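Local coordinates for Sca-family protein (PDB 4LQ8), which is a rickettsial surface cell antigen whose N-terminal head domain, described here, probably contributes to cell adhesion, at residues T183-D188 against E192-N197; A261-G266 against P271-I276; P64-V69 against S236-M241; E172-V175 against D179-A182; N151-F156 against G164-V169. One frame throughout, in Å; residues are numbered along the deposited sequence. Where two conformers were deposited one is given.

From the N terminus, helix 64-90 supplies the first half of contact 3, whose second half, on strand 236-245, arrives 167 residues later. The long loop it closes contains contacts 5, 4 and 1, one after another: contact 5 joins the end of helix 135-155 to the chain entering strand 167-168, and contacts 4 and 1 are successive hairpins sharing strand 180-186 in the antiparallel sheet. Contact 2, the hairpin of strands 258-265 and 271-277, follows after contact 3 has closed. None of them cross. Contact 3 touches both contact 2 and contact 5 on the mixed sheet, while Val185, Cys194 and Leu196 of contact 1 pack on Met237 and Leu239 of strand 236-245, bringing the two sheets together.

Contact 1. Residues T183-D188 against E192-N197; sequences TVVKND and ELCTLN
Glu192 lies across Val184 at about a right angle, its CG 3.7 Å from Val184 CG1; Glu192 CG is anti to its own backbone N (chi1 172°), and the extended chain carries the carboxylate on past Val184 CG1. At Leu193 the backbone N gives its hydrogen to Val185 O over 2.8 Å, nearly along the C=O axis, while Leu193 CD1 is pressed to 3.4 Å from Asn187 CB. The amide of Asn187 is held elsewhere, ND2 on Asp234 O and OD1 on Asp191 N. Cys194 O accepts from Val185 N, also at 2.8 Å, so Leu193 and Cys194 both face Val185: this is a classic beta bulge in the antiparallel hairpin of strands 180-186 and 192-201, at a corner of the second strand. Cys194 SG sits 4.1 Å from Val185 CB on the buried face, which packs against Met237 of the other sheet. Thr195, on the exposed face with Val184, brings OG1 to the two methyls of that valine and also bonds Glu192 OE2 at 2.7 Å, approaching from above the carboxylate plane. Leu196 closes a reciprocal pair with Thr183, its N on Thr183 O and its O taking Thr183 N at 3.0 Å. On the buried side Leu196 CD1 reaches Val185 CG2 at 3.9 Å, with Thr183 CG2 beside it, while Thr183 OG1 bonds Gln170 O.

Contact 2. Residues A261-G266 against P271-I276; sequences AHYEEG and PQLKEI
His262 O is shared by two donors of the facing strand, Lys274 N at 2.8 Å and, weakly, Glu275 N at 3.4 Å. Both residues therefore face His262 in a classic beta bulge, set in the antiparallel hairpin of strands 258-265 and 271-277. His262 N repays the bond on Glu275 O at 2.8 Å, an oxygen that also lies at the edge of the imidazole. The ring's NE2 bonds Thr260 OG1, two residues back on the same strand. Further toward the turn Glu264 and Gln272 form a reciprocal pair: Glu264 N reaches Gln272 O at 2.9 Å, and Gln272 N meets Glu264 O from above the carbonyl plane, 44° out of it. On the face carrying Glu264, Lys274 CG lies 3.9 Å from Glu264 CB, and the bend at chi2 (-76°) turns the rest of the lysine chain toward Gln272, where NZ ends on OE1 at 2.8 Å. The ammonium remains 5.4 Å from Glu264 OE1, too far for a salt bridge, though the opposite charges probably still attract; Glu264 OE2 instead bonds Thr66 OG1 and Asp63 N. Buried Glu275 turns its carboxylate away, to a salt bridge with Arg70 and a bond from Ser325. The other face is largely apolar near Tyr263. That residue, its OH held by Pro227 O, sets its CB against Pro271 CB, and Leu273 CD1 stands over the middle of the phenol ring, 4.0 Å from its centroid in a CH-pi contact.

Contact 3. Residues P64-V69 against S236-M241; sequences PITKAV and SMHLSM
The first turn of helix 64-90 is laid against the mixed sheet here, and it meets strand 236-245 through one inward-pointing residue, His238. Ile65 covers one face of the imidazole: its CB stands over the ring centre, 3.5 Å from the centroid and only 6° off the normal, a CH-pi contact. The two branches of Ile65 straddle that point, CG2 coming 3.6 Å from His238 ND1 and CG1 3.7 Å from His238 CD2, so that CB and its two branches together spread over the ring face. With CG2 anti to the backbone N and CG1 beside it (chi1 -45°), both branches are available to the histidine, while the chain beyond CG1 leads away toward Phe156. Thr66 approaches differently. Its OG1 lies in the ring plane at the edge, 3.3 Å from His238 CE1, with no hydrogen bond between them; the hydroxyl is committed to Glu264. The imidazole is fixed at both nitrogens, NE2 by Asp63 OD2 and ND1 by His262 ND1, which should leave it little freedom to rotate. Asp63 also ties the ring to the helix start, since its OD1 takes the backbone N-H groups of Ile65 and Thr66. The carboxylate of Asp63 on NE2 would probably raise the ring's affinity for a proton. A helix seated by its first turn on a sheet strand, with a buried polar ring covered on one face by an aliphatic side chain and hydrogen-bonded through its nitrogens, is an alpha/beta interface in the core of this head domain.

Contact 4. Residues E172-V175 against D179-A182; sequences ENHV and DLRA
The amide of Asn173 and the guanidinium of Arg181 run side by side in the same direction, their planes 31° apart, with Asn173 OD1 near the guanidinium plane at its edge. That oxygen is 3.7 Å from Arg181 CG and 4.0 Å from Arg181 NE, so they touch without a hydrogen bond; the arginine bends at chi3, and NH1 forms a salt bridge with Glu198 of strand 192-201. The imidazole of His174 meets Leu180 obliquely, CD2 lying 4.0 Å from Leu180 CD1. His174 CG is anti to the backbone N (chi1 -159°), which lays the ring alongside the leucine, and ND1 bonds Ser176 N. These side chains flank the ladder of a short antiparallel hairpin, strands 172-173 and 180-186, at an outer edge of the six-stranded sheet. Glu172 and Ala182 form its hydrogen-bonded pair, each N to the other's O at 2.9 Å. His174 N extends the ladder to Leu180 O at 3.0 Å, though this donor sits above the carbonyl plane. With exposed residues on the 172-175 side and no polar side-chain bond across, the pairing probably rests mainly on these main-chain bonds.

Contact 5. Residues N151-F156 against G164-V169; sequences NVHNTF and GGFKPV
Phe156, the first residue to leave helical geometry after helix 135-155, offers its carbonyl O to Phe166 N at 2.8 Å, and Gly165, lacking a side chain, lets its CA come within 3.1 Å of the same oxygen. The bond joins the helix end to the chain running into strand 167-168 of the mixed sheet, and the intervening loop returns on itself to make a helix-to-sheet packing. Phe166 is the side chain that fills the interface, its CG anti to the carbonyl carbon (chi1 -75°), with the ring turned toward the helix. Phe156 CB touches Phe166 CD2 at 3.8 Å near the ring rim, and Val152 CG1 meets Phe166 CE2 obliquely at 4.0 Å from the preceding turn. His153 completes the set from above in a T-shaped stack, its edge directed at the phenyl face, the planes at 82° and the centroids 5.1 Å apart. The histidine is held in that pose by Ser240, whose OG bonds NE2, and by Tyr258, which packs edge-to-face with it. The Phe156 ring leads away from Phe166, toward Ile65 and Ala68 of helix 64-90. Over the centre of the Phe166 ring, 3.9 Å above its plane, stands His153 CD2.

Contact 1. Residues T183-D188 against E192-N197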
# COMPACT_ATOMS: atom_id res chain seq x y z
N THR A 183 -2.98 17.80 8.83
CA THR A 183 -3.04 18.53 7.56
C THR A 183 -4.49 18.62 7.09
O THR A 183 -5.19 17.61 7.03
CB THR A 183 -2.05 17.99 6.50
OG1 THR A 183 -1.97 18.93 5.42
CG2 THR A 183 -2.41 16.60 5.96
N VAL A 184 -4.94 19.84 6.80
CA VAL A 184 -6.29 20.10 6.31
C VAL A 184 -6.22 19.97 4.78
O VAL A 184 -5.53 20.74 4.11
CB VAL A 184 -6.86 21.47 6.79
CG1 VAL A 184 -8.31 21.64 6.33
CG2 VAL A 184 -6.77 21.60 8.32
N VAL A 185 -6.88 18.95 4.25
CA VAL A 185 -6.90 18.69 2.81
C VAL A 185 -8.06 19.50 2.21
O VAL A 185 -9.21 19.24 2.53
CB VAL A 185 -6.96 17.18 2.51
CG1 VAL A 185 -7.13 16.93 1.01
CG2 VAL A 185 -5.71 16.46 3.03
N LYS A 186 -7.75 20.51 1.40
CA LYS A 186 -8.75 21.40 0.83
C LYS A 186 -8.87 21.28 -0.69
O LYS A 186 -7.85 21.16 -1.37
CB LYS A 186 -8.45 22.85 1.23
CG LYS A 186 -8.73 23.16 2.69
CD LYS A 186 -8.48 24.62 3.03
CE LYS A 186 -8.84 24.92 4.46
NZ LYS A 186 -8.71 26.36 4.79
N ASN A 187 -10.11 21.36 -1.23
CA ASN A 187 -10.33 21.34 -2.68
C ASN A 187 -10.04 22.70 -3.34
O ASN A 187 -9.68 23.66 -2.65
CB ASN A 187 -11.73 20.81 -3.05
CG ASN A 187 -12.93 21.65 -2.67
OD1 ASN A 187 -12.86 22.86 -2.45
ND2 ASN A 187 -14.09 21.02 -2.64
N ASP A 188 -10.20 22.77 -4.67
CA ASP A 188 -9.96 23.96 -5.51
C ASP A 188 -10.70 25.21 -5.01
O ASP A 188 -10.14 26.31 -5.07
CB ASP A 188 -10.28 23.66 -6.98
CG ASP A 188 -9.43 22.56 -7.63
OD1 ASP A 188 -8.94 21.66 -6.88
OD2 ASP A 188 -9.27 22.58 -8.87
N GLU A 192 -12.71 22.14 2.93
CA GLU A 192 -12.06 20.97 3.51
C GLU A 192 -12.72 19.63 3.10
O GLU A 192 -13.89 19.39 3.40
CB GLU A 192 -12.02 21.13 5.04
CG GLU A 192 -11.54 19.92 5.82
CD GLU A 192 -11.70 20.03 7.32
OE1 GLU A 192 -11.83 21.16 7.84
OE2 GLU A 192 -11.69 18.97 7.99
N LEU A 193 -11.94 18.75 2.45
CA LEU A 193 -12.34 17.40 2.07
C LEU A 193 -12.27 16.53 3.32
O LEU A 193 -13.18 15.73 3.57
CB LEU A 193 -11.40 16.83 0.98
CG LEU A 193 -11.92 16.79 -0.45
CD1 LEU A 193 -11.98 18.15 -1.02
CD2 LEU A 193 -11.01 16.00 -1.32
N CYS A 194 -11.19 16.73 4.13
CA CYS A 194 -10.90 16.04 5.39
C CYS A 194 -9.66 16.68 6.01
O CYS A 194 -8.96 17.45 5.36
CB CYS A 194 -10.65 14.55 5.13
SG CYS A 194 -9.05 14.21 4.36
N THR A 195 -9.37 16.31 7.27
CA THR A 195 -8.15 16.68 7.95
C THR A 195 -7.49 15.36 8.31
O THR A 195 -8.17 14.45 8.78
CB THR A 195 -8.38 17.63 9.15
OG1 THR A 195 -9.10 18.77 8.69
CG2 THR A 195 -7.06 18.10 9.78
N LEU A 196 -6.19 15.21 8.00
CA LEU A 196 -5.49 13.96 8.28
C LEU A 196 -4.71 14.11 9.58
O LEU A 196 -4.04 15.13 9.77
CB LEU A 196 -4.54 13.56 7.13
CG LEU A 196 -5.20 13.32 5.76
CD1 LEU A 196 -4.15 13.26 4.68
CD2 LEU A 196 -6.02 12.03 5.76
N ASN A 197 -4.85 13.14 10.49
CA ASN A 197 -4.14 13.12 11.76
C ASN A 197 -2.98 12.14 11.69
O ASN A 197 -3.18 10.98 11.37
CB ASN A 197 -5.08 12.72 12.91
CG ASN A 197 -4.43 12.83 14.26
OD1 ASN A 197 -4.10 13.93 14.74
ND2 ASN A 197 -4.13 11.67 14.86

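Contact 2. Residues A261-G266 against P271-I276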
# COMPACT_ATOMS: atom_id res chain seq x y z
N ALA A 261 -3.36 5.88 -1.00
CA ALA A 261 -4.80 5.79 -0.82
C ALA A 261 -5.45 6.69 -1.87
O ALA A 261 -5.01 7.84 -2.07
CB ALA A 261 -5.19 6.20 0.60
N HIS A 262 -6.45 6.14 -2.57
CA HIS A 262 -7.09 6.76 -3.73
C HIS A 262 -8.57 6.94 -3.54
O HIS A 262 -9.31 5.97 -3.45
CB HIS A 262 -6.74 5.92 -4.98
CG HIS A 262 -5.27 5.69 -5.06
ND1 HIS A 262 -4.40 6.69 -5.48
CD2 HIS A 262 -4.54 4.63 -4.62
CE1 HIS A 262 -3.18 6.19 -5.33
NE2 HIS A 262 -3.22 4.95 -4.82
N TYR A 263 -8.99 8.19 -3.42
CA TYR A 263 -10.37 8.58 -3.17
C TYR A 263 -10.87 9.34 -4.38
O TYR A 263 -10.30 10.36 -4.75
CB TYR A 263 -10.48 9.48 -1.93
CG TYR A 263 -9.94 8.89 -0.64
CD1 TYR A 263 -8.58 8.91 -0.35
CD2 TYR A 263 -10.80 8.38 0.33
CE1 TYR A 263 -8.09 8.44 0.87
CE2 TYR A 263 -10.33 7.90 1.55
CZ TYR A 263 -8.97 7.92 1.81
OH TYR A 263 -8.50 7.43 3.00
N GLU A 264 -11.93 8.84 -5.01
CA GLU A 264 -12.49 9.50 -6.18
C GLU A 264 -13.88 9.99 -5.87
O GLU A 264 -14.60 9.34 -5.12
CB GLU A 264 -12.56 8.55 -7.36
CG GLU A 264 -11.23 8.05 -7.86
CD GLU A 264 -11.37 7.06 -8.99
OE1 GLU A 264 -12.50 6.85 -9.47
OE2 GLU A 264 -10.34 6.47 -9.38
N GLU A 265 -14.26 11.12 -6.48
CA GLU A 265 -15.59 11.72 -6.33
C GLU A 265 -16.67 10.67 -6.62
O GLU A 265 -16.72 10.13 -7.72
CB GLU A 265 -15.72 12.94 -7.27
CG GLU A 265 -16.88 13.85 -6.90
CD GLU A 265 -16.96 15.18 -7.62
OE1 GLU A 265 -15.91 15.85 -7.77
OE2 GLU A 265 -18.09 15.59 -7.97
N GLY A 266 -17.44 10.34 -5.58
CA GLY A 266 -18.52 9.37 -5.66
C GLY A 266 -19.81 9.93 -6.25
O GLY A 266 -19.83 11.08 -6.74
N PRO A 271 -15.61 12.26 -1.66
CA PRO A 271 -14.51 11.33 -2.01
C PRO A 271 -14.83 9.93 -1.50
O PRO A 271 -15.29 9.77 -0.37
CB PRO A 271 -13.28 11.92 -1.30
CG PRO A 271 -13.66 13.33 -0.96
CD PRO A 271 -15.14 13.33 -0.75
N GLN A 272 -14.66 8.94 -2.38
CA GLN A 272 -14.95 7.54 -2.09
C GLN A 272 -13.66 6.74 -2.23
O GLN A 272 -13.01 6.82 -3.27
CB GLN A 272 -16.02 7.02 -3.06
CG GLN A 272 -16.63 5.70 -2.66
CD GLN A 272 -17.94 5.44 -3.34
OE1 GLN A 272 -18.03 5.39 -4.57
NE2 GLN A 272 -18.99 5.24 -2.56
N LEU A 273 -13.29 5.95 -1.20
CA LEU A 273 -12.08 5.15 -1.23
C LEU A 273 -12.20 4.03 -2.28
O LEU A 273 -13.00 3.11 -2.11
CB LEU A 273 -11.74 4.62 0.17
CG LEU A 273 -10.46 3.75 0.32
CD1 LEU A 273 -9.19 4.51 -0.14
CD2 LEU A 273 -10.31 3.30 1.76
N LYS A 274 -11.42 4.14 -3.37
CA LYS A 274 -11.49 3.19 -4.49
C LYS A 274 -10.32 2.22 -4.51
O LYS A 274 -10.42 1.13 -5.08
CB LYS A 274 -11.52 3.97 -5.84
CG LYS A 274 -12.72 4.93 -6.00
CD LYS A 274 -14.02 4.20 -6.32
CE LYS A 274 -15.19 5.14 -6.38
NZ LYS A 274 -16.45 4.41 -6.65
N GLU A 275 -9.19 2.65 -3.96
CA GLU A 275 -7.98 1.84 -4.07
C GLU A 275 -6.96 2.26 -3.06
O GLU A 275 -6.96 3.40 -2.60
CB GLU A 275 -7.38 2.06 -5.48
CG GLU A 275 -6.63 0.88 -6.06
CD GLU A 275 -7.43 -0.40 -6.20
OE1 GLU A 275 -7.39 -1.21 -5.26
OE2 GLU A 275 -8.12 -0.59 -7.22
N ILE A 276 -6.09 1.32 -2.71
CA ILE A 276 -4.92 1.52 -1.87
C ILE A 276 -3.78 0.74 -2.52
O ILE A 276 -4.02 -0.10 -3.39
CB ILE A 276 -5.11 1.13 -0.38
CG1 ILE A 276 -5.34 -0.41 -0.20
CG2 ILE A 276 -6.19 1.99 0.31
CD1 ILE A 276 -5.26 -0.91 1.29

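Contact 3. Residues P64-V69 against S236-M241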
# COMPACT_ATOMS: atom_id res chain seq x y z
N PRO A 64 -7.02 9.17 -13.65
CA PRO A 64 -5.66 8.77 -14.08
C PRO A 64 -4.69 8.33 -12.99
O PRO A 64 -3.81 7.54 -13.29
CB PRO A 64 -5.14 10.02 -14.82
CG PRO A 64 -6.34 10.83 -15.13
CD PRO A 64 -7.30 10.57 -14.00
N ILE A 65 -4.84 8.82 -11.75
CA ILE A 65 -3.95 8.43 -10.65
C ILE A 65 -4.22 6.99 -10.26
O ILE A 65 -3.29 6.19 -10.18
CB ILE A 65 -4.03 9.39 -9.43
CG1 ILE A 65 -4.02 10.92 -9.84
CG2 ILE A 65 -2.97 9.07 -8.37
CD1 ILE A 65 -3.06 11.39 -10.79
N THR A 66 -5.49 6.67 -9.97
CA THR A 66 -5.93 5.33 -9.57
C THR A 66 -5.52 4.33 -10.66
O THR A 66 -4.94 3.30 -10.33
CB THR A 66 -7.44 5.31 -9.36
OG1 THR A 66 -7.82 6.43 -8.56
CG2 THR A 66 -7.93 4.00 -8.75
N LYS A 67 -5.77 4.68 -11.94
CA LYS A 67 -5.40 3.83 -13.07
C LYS A 67 -3.87 3.60 -13.11
O LYS A 67 -3.45 2.46 -13.22
CB LYS A 67 -5.92 4.41 -14.40
CG LYS A 67 -5.73 3.44 -15.57
CD LYS A 67 -6.42 3.93 -16.83
CE LYS A 67 -6.28 2.96 -17.98
NZ LYS A 67 -7.12 3.37 -19.13
N ALA A 68 -3.05 4.67 -12.97
CA ALA A 68 -1.59 4.57 -12.97
C ALA A 68 -1.08 3.66 -11.84
O ALA A 68 -0.19 2.85 -12.08
CB ALA A 68 -0.95 5.94 -12.85
N VAL A 69 -1.67 3.78 -10.64
CA VAL A 69 -1.27 2.93 -9.51
C VAL A 69 -1.66 1.45 -9.78
O VAL A 69 -0.88 0.55 -9.45
CB VAL A 69 -1.78 3.49 -8.15
CG1 VAL A 69 -1.58 2.51 -6.99
CG2 VAL A 69 -1.06 4.81 -7.84
N SER A 236 -12.00 14.65 -5.22
CA SER A 236 -11.12 13.50 -5.24
C SER A 236 -9.86 13.85 -4.48
O SER A 236 -9.51 15.03 -4.36
CB SER A 236 -10.75 13.13 -6.68
OG SER A 236 -11.92 12.88 -7.44
N MET A 237 -9.16 12.82 -3.99
CA MET A 237 -7.96 13.00 -3.19
C MET A 237 -7.08 11.77 -3.33
O MET A 237 -7.56 10.65 -3.22
CB MET A 237 -8.40 13.24 -1.73
CG MET A 237 -7.30 13.25 -0.70
SD MET A 237 -7.97 13.52 0.97
CE MET A 237 -8.73 11.98 1.30
N HIS A 238 -5.78 11.97 -3.57
CA HIS A 238 -4.82 10.86 -3.63
C HIS A 238 -3.70 11.17 -2.67
O HIS A 238 -3.19 12.28 -2.63
CB HIS A 238 -4.29 10.63 -5.05
CG HIS A 238 -5.39 10.35 -6.03
ND1 HIS A 238 -5.84 9.06 -6.26
CD2 HIS A 238 -6.10 11.21 -6.80
CE1 HIS A 238 -6.80 9.18 -7.16
NE2 HIS A 238 -6.99 10.46 -7.50
N LEU A 239 -3.36 10.18 -1.84
CA LEU A 239 -2.36 10.32 -0.80
C LEU A 239 -1.24 9.36 -0.99
O LEU A 239 -1.49 8.19 -1.29
CB LEU A 239 -2.99 10.08 0.57
CG LEU A 239 -4.24 10.92 0.93
CD1 LEU A 239 -4.82 10.44 2.26
CD2 LEU A 239 -3.90 12.43 0.98
N SER A 240 0.01 9.82 -0.81
CA SER A 240 1.22 9.00 -0.90
C SER A 240 2.04 9.26 0.34
O SER A 240 2.65 10.32 0.44
CB SER A 240 2.02 9.33 -2.16
OG SER A 240 1.36 8.92 -3.34
N MET A 241 2.02 8.33 1.29
CA MET A 241 2.73 8.45 2.56
C MET A 241 3.96 7.57 2.56
O MET A 241 3.87 6.35 2.42
CB MET A 241 1.77 8.15 3.75
CG MET A 241 0.51 9.04 3.76
SD MET A 241 0.85 10.83 3.92
CE MET A 241 -0.81 11.48 3.93

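Contact 4. Residues E172-V175 against D179-A182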
# COMPACT_ATOMS: atom_id res chain seq x y z
N GLU A 172 1.30 20.25 9.77
CA GLU A 172 1.44 21.28 10.79
C GLU A 172 1.51 20.58 12.13
O GLU A 172 0.70 19.69 12.41
CB GLU A 172 0.28 22.27 10.75
CG GLU A 172 0.34 23.22 9.56
CD GLU A 172 -0.48 24.48 9.75
OE1 GLU A 172 0.12 25.53 10.05
OE2 GLU A 172 -1.73 24.41 9.61
N ASN A 173 2.56 20.91 12.90
CA ASN A 173 2.79 20.37 14.23
C ASN A 173 1.64 20.82 15.12
O ASN A 173 1.21 21.98 15.03
CB ASN A 173 4.10 20.91 14.81
CG ASN A 173 5.32 20.53 14.01
OD1 ASN A 173 5.67 19.36 13.89
ND2 ASN A 173 6.02 21.53 13.50
N HIS A 174 1.12 19.90 15.95
CA HIS A 174 0.05 20.19 16.90
C HIS A 174 0.55 21.21 17.92
O HIS A 174 1.73 21.19 18.30
CB HIS A 174 -0.46 18.92 17.58
CG HIS A 174 -1.83 19.05 18.15
ND1 HIS A 174 -2.06 19.69 19.36
CD2 HIS A 174 -3.01 18.56 17.68
CE1 HIS A 174 -3.36 19.59 19.58
NE2 HIS A 174 -3.97 18.92 18.59
N VAL A 175 -0.33 22.12 18.33
CA VAL A 175 -0.04 23.21 19.24
C VAL A 175 0.27 22.72 20.68
O VAL A 175 1.09 23.35 21.35
CB VAL A 175 -1.18 24.27 19.19
CG1 VAL A 175 -2.49 23.75 19.79
CG2 VAL A 175 -0.77 25.59 19.83
N ASP A 179 3.23 14.52 19.98
CA ASP A 179 3.21 13.34 19.11
C ASP A 179 2.27 13.51 17.90
O ASP A 179 2.08 12.56 17.14
CB ASP A 179 2.81 12.10 19.93
CG ASP A 179 1.46 12.16 20.65
OD1 ASP A 179 0.93 13.27 20.83
OD2 ASP A 179 0.94 11.10 21.04
N LEU A 180 1.65 14.68 17.73
CA LEU A 180 0.69 14.87 16.64
C LEU A 180 1.06 15.93 15.64
O LEU A 180 1.67 16.95 16.00
CB LEU A 180 -0.73 15.17 17.16
CG LEU A 180 -1.35 14.19 18.19
CD1 LEU A 180 -2.70 14.73 18.72
CD2 LEU A 180 -1.58 12.78 17.58
N ARG A 181 0.66 15.67 14.38
CA ARG A 181 0.70 16.60 13.26
C ARG A 181 -0.61 16.40 12.54
O ARG A 181 -1.21 15.33 12.63
CB ARG A 181 1.86 16.38 12.29
CG ARG A 181 3.24 16.81 12.77
CD ARG A 181 4.20 15.91 12.03
NE ARG A 181 5.01 16.63 11.08
CZ ARG A 181 5.56 16.11 9.98
NH1 ARG A 181 5.31 14.85 9.63
NH2 ARG A 181 6.30 16.86 9.20
N ALA A 182 -1.06 17.43 11.84
CA ALA A 182 -2.31 17.38 11.11
C ALA A 182 -2.18 18.16 9.83
O ALA A 182 -1.35 19.07 9.75
CB ALA A 182 -3.44 17.94 11.96

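Contact 5. Residues N151-F156 against G164-V169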
# COMPACT_ATOMS: atom_id res chain seq x y z
N ASN A 151 7.72 6.54 -11.05
CA ASN A 151 7.04 6.86 -12.30
C ASN A 151 5.69 7.51 -12.08
O ASN A 151 5.37 8.45 -12.78
CB ASN A 151 6.96 5.63 -13.23
CG ASN A 151 8.32 5.23 -13.79
OD1 ASN A 151 9.37 5.76 -13.43
ND2 ASN A 151 8.32 4.27 -14.68
N VAL A 152 4.94 7.06 -11.07
CA VAL A 152 3.65 7.68 -10.72
C VAL A 152 3.87 9.13 -10.26
O VAL A 152 3.24 10.05 -10.79
CB VAL A 152 2.83 6.84 -9.71
CG1 VAL A 152 1.60 7.59 -9.21
CG2 VAL A 152 2.41 5.51 -10.34
N HIS A 153 4.76 9.32 -9.27
CA HIS A 153 5.06 10.65 -8.75
C HIS A 153 5.67 11.55 -9.82
O HIS A 153 5.27 12.70 -9.87
CB HIS A 153 5.92 10.58 -7.48
CG HIS A 153 5.26 9.84 -6.35
ND1 HIS A 153 5.99 9.08 -5.46
CD2 HIS A 153 3.95 9.76 -6.01
CE1 HIS A 153 5.11 8.56 -4.62
NE2 HIS A 153 3.87 8.93 -4.92
N ASN A 154 6.53 11.05 -10.72
CA ASN A 154 7.08 11.89 -11.78
C ASN A 154 6.06 12.22 -12.88
O ASN A 154 6.12 13.32 -13.41
CB ASN A 154 8.36 11.31 -12.39
CG ASN A 154 9.55 11.28 -11.46
OD1 ASN A 154 9.62 11.99 -10.45
ND2 ASN A 154 10.52 10.44 -11.78
N THR A 155 5.14 11.29 -13.24
CA THR A 155 4.12 11.53 -14.25
C THR A 155 3.07 12.58 -13.79
O THR A 155 2.62 13.39 -14.59
CB THR A 155 3.46 10.19 -14.67
OG1 THR A 155 4.46 9.32 -15.19
CG2 THR A 155 2.34 10.35 -15.71
N PHE A 156 2.67 12.52 -12.52
CA PHE A 156 1.60 13.36 -12.00
C PHE A 156 2.06 14.41 -10.99
O PHE A 156 1.24 14.92 -10.25
CB PHE A 156 0.48 12.49 -11.42
CG PHE A 156 -0.07 11.50 -12.42
CD1 PHE A 156 -1.02 11.89 -13.36
CD2 PHE A 156 0.39 10.18 -12.47
CE1 PHE A 156 -1.54 10.97 -14.28
CE2 PHE A 156 -0.10 9.28 -13.40
CZ PHE A 156 -1.05 9.68 -14.31
N GLY A 164 -2.59 20.67 -10.72
CA GLY A 164 -3.15 20.07 -9.52
C GLY A 164 -2.44 18.79 -9.12
O GLY A 164 -2.96 18.01 -8.31
N GLY A 165 -1.23 18.62 -9.65
CA GLY A 165 -0.39 17.44 -9.42
C GLY A 165 0.18 17.29 -8.02
O GLY A 165 0.01 18.17 -7.18
N PHE A 166 0.84 16.13 -7.78
CA PHE A 166 1.43 15.79 -6.48
C PHE A 166 2.33 16.91 -5.98
O PHE A 166 3.17 17.45 -6.73
CB PHE A 166 2.21 14.45 -6.52
CG PHE A 166 1.39 13.18 -6.57
CD1 PHE A 166 0.72 12.73 -5.43
CD2 PHE A 166 1.36 12.39 -7.71
CE1 PHE A 166 -0.03 11.55 -5.46
CE2 PHE A 166 0.61 11.20 -7.75
CZ PHE A 166 -0.07 10.77 -6.62
N LYS A 167 2.10 17.30 -4.74
CA LYS A 167 2.86 18.31 -4.03
C LYS A 167 3.18 17.72 -2.65
O LYS A 167 2.44 16.85 -2.18
CB LYS A 167 2.02 19.59 -3.88
CG LYS A 167 2.05 20.48 -5.10
CD LYS A 167 1.53 21.85 -4.78
CE LYS A 167 1.88 22.84 -5.87
NZ LYS A 167 1.52 24.24 -5.51
N PRO A 168 4.27 18.16 -1.97
CA PRO A 168 4.54 17.64 -0.63
C PRO A 168 3.40 17.98 0.34
O PRO A 168 2.83 19.08 0.27
CB PRO A 168 5.85 18.34 -0.23
CG PRO A 168 6.47 18.81 -1.55
CD PRO A 168 5.27 19.18 -2.35
N VAL A 169 3.04 17.03 1.21
CA VAL A 169 2.00 17.24 2.23
C VAL A 169 2.50 18.32 3.20
O VAL A 169 3.67 18.30 3.61
CB VAL A 169 1.60 15.92 2.96
CG1 VAL A 169 0.66 16.19 4.13
CG2 VAL A 169 0.95 14.94 1.98